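PDB 1YHT: DspB from Aggregatibacter actinomycetemcomitans, which probably hydrolyses beta-linked N-acetylglucosamine polymers of the biofilm matrix, acting as a family 20 beta-N-acetylhexosaminidase and thereby dispersing biofilms. Local coordinates for residues A[286-291]-A[343-348]. Sequence-based numbering, arbitrary orientation.
Sequences TFSQDA and QKNTKS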
# COMPACT_ATOMS: atom_id res chain seq x y z
N THR A 286 -26.41 0.30 -6.40
CA THR A 286 -25.71 0.46 -7.71
C THR A 286 -24.23 0.01 -7.71
O THR A 286 -23.46 0.39 -8.59
CB THR A 286 -25.72 1.92 -8.21
OG1 THR A 286 -25.06 2.76 -7.25
CG2 THR A 286 -27.17 2.42 -8.45
N PHE A 287 -23.84 -0.80 -6.73
CA PHE A 287 -22.40 -1.11 -6.56
C PHE A 287 -21.85 -1.82 -7.79
O PHE A 287 -20.85 -1.45 -8.36
CB PHE A 287 -22.15 -1.94 -5.31
CG PHE A 287 -20.81 -2.56 -5.28
CD1 PHE A 287 -19.68 -1.76 -5.21
CD2 PHE A 287 -20.66 -3.93 -5.38
CE1 PHE A 287 -18.42 -2.32 -5.22
CE2 PHE A 287 -19.39 -4.51 -5.37
CZ PHE A 287 -18.28 -3.72 -5.29
N SER A 288 -22.57 -2.84 -8.22
CA SER A 288 -22.15 -3.65 -9.33
C SER A 288 -22.17 -2.89 -10.69
O SER A 288 -21.24 -3.01 -11.50
CB SER A 288 -23.00 -4.92 -9.31
OG SER A 288 -22.82 -5.66 -10.48
N GLN A 289 -23.16 -2.02 -10.89
CA GLN A 289 -23.24 -1.15 -12.08
C GLN A 289 -22.12 -0.13 -12.13
O GLN A 289 -21.51 0.07 -13.18
CB GLN A 289 -24.54 -0.35 -12.08
CG GLN A 289 -25.83 -1.13 -12.20
CD GLN A 289 -27.01 -0.31 -11.64
OE1 GLN A 289 -27.28 0.82 -12.10
NE2 GLN A 289 -27.71 -0.87 -10.64
N ASP A 290 -21.92 0.56 -11.00
CA ASP A 290 -20.85 1.55 -10.79
C ASP A 290 -19.44 0.95 -11.05
O ASP A 290 -18.59 1.56 -11.72
CB ASP A 290 -20.88 2.11 -9.34
CG ASP A 290 -22.14 3.00 -9.05
OD1 ASP A 290 -22.89 3.32 -9.99
OD2 ASP A 290 -22.35 3.34 -7.85
N ALA A 291 -19.21 -0.24 -10.50
CA ALA A 291 -17.93 -0.92 -10.72
C ALA A 291 -17.75 -1.24 -12.22
O ALA A 291 -16.69 -1.02 -12.81
CB ALA A 291 -17.84 -2.20 -9.88
N GLN A 343 -14.25 -9.01 -5.23
CA GLN A 343 -13.40 -9.57 -6.25
C GLN A 343 -14.14 -9.72 -7.60
O GLN A 343 -13.62 -9.29 -8.63
CB GLN A 343 -12.87 -10.91 -5.78
CG GLN A 343 -11.80 -11.54 -6.66
CD GLN A 343 -12.37 -12.41 -7.78
OE1 GLN A 343 -13.31 -13.16 -7.60
NE2 GLN A 343 -11.79 -12.29 -8.95
N LYS A 344 -15.32 -10.33 -7.60
CA LYS A 344 -16.02 -10.56 -8.87
C LYS A 344 -16.39 -9.25 -9.56
O LYS A 344 -16.29 -9.14 -10.77
CB LYS A 344 -17.25 -11.45 -8.69
CG LYS A 344 -18.34 -10.86 -7.84
CD LYS A 344 -19.65 -11.77 -7.78
CE LYS A 344 -19.58 -12.95 -6.78
NZ LYS A 344 -20.14 -12.67 -5.34
N ASN A 345 -16.80 -8.26 -8.77
CA ASN A 345 -17.22 -6.97 -9.34
C ASN A 345 -16.09 -6.05 -9.81
O ASN A 345 -16.34 -5.13 -10.60
CB ASN A 345 -18.18 -6.25 -8.42
CG ASN A 345 -19.59 -6.86 -8.49
OD1 ASN A 345 -20.36 -6.54 -9.41
ND2 ASN A 345 -19.91 -7.75 -7.55
N THR A 346 -14.88 -6.24 -9.29
CA THR A 346 -13.74 -5.38 -9.68
C THR A 346 -12.88 -6.00 -10.77
O THR A 346 -11.93 -5.40 -11.24
CB THR A 346 -12.83 -5.02 -8.46
OG1 THR A 346 -12.44 -6.20 -7.76
CG2 THR A 346 -13.60 -4.11 -7.49
N LYS A 347 -13.22 -7.21 -11.19
CA LYS A 347 -12.44 -7.93 -12.19
C LYS A 347 -12.28 -7.15 -13.49
O LYS A 347 -11.20 -7.05 -14.02
CB LYS A 347 -13.10 -9.30 -12.47
CG LYS A 347 -12.24 -10.38 -13.05
CD LYS A 347 -13.01 -11.74 -13.01
CE LYS A 347 -12.14 -13.03 -12.68
NZ LYS A 347 -12.12 -13.65 -11.22
N SER A 348 -13.39 -6.67 -14.04
CA SER A 348 -13.34 -5.92 -15.29
C SER A 348 -12.41 -4.70 -15.17
O SER A 348 -11.66 -4.39 -16.07
CB SER A 348 -14.75 -5.47 -15.68
OG SER A 348 -15.53 -6.62 -16.03
O HOH W 1 -19.87 -5.13 -11.84
O HOH W 2 -15.01 -3.85 -12.53
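Asn345 reaches from one helix to Ser288, Phe287 and Ala291 on the next, and shows how one asparagine, by its amide, CB and backbone carbonyl, can join the first turns of helix 287-301 to the early part of helix 339-358. The direct polar link is a hydrogen bond from Ser288 OG to Asn345 OD1, 2.8 Å long; the serine hydroxyl, swung anti to its own backbone N and beside the carbonyl carbon, meets the amide oxygen a little out of the carbonyl plane, with a C=O...donor angle of 154°. The same OD1 accepts a second bond, from a water 2.9 Å away. At the other end of the amide, ND2 is tied to the backbone O of Thr341, one turn back, so both ends of the group are held and its rotation is restrained. A second water bridges the backbones, donating to Asn345 O at 2.7 Å and weakly to Ala291 O.

The apolar contact lies alongside. Phe287 CE2 packs 3.7 Å from Asn345 CB, ring and amide planes being inclined by 58°. The ring also touches Pro281 and Leu337 in the flanking loops. Separately, the Ala291 CB methyl rests against the backbone carbonyl, 3.4 Å from Asn345 O, in van der Waals contact.

The two segments run nearly parallel, 23° apart with axes 9.1 Å from each other, as neighbouring outer helices of a TIM barrel: helix 287-301 precedes strand 324-329, helix 339-358 follows it, and Gln343 and Lys347 continue the layer onto helix 32-44.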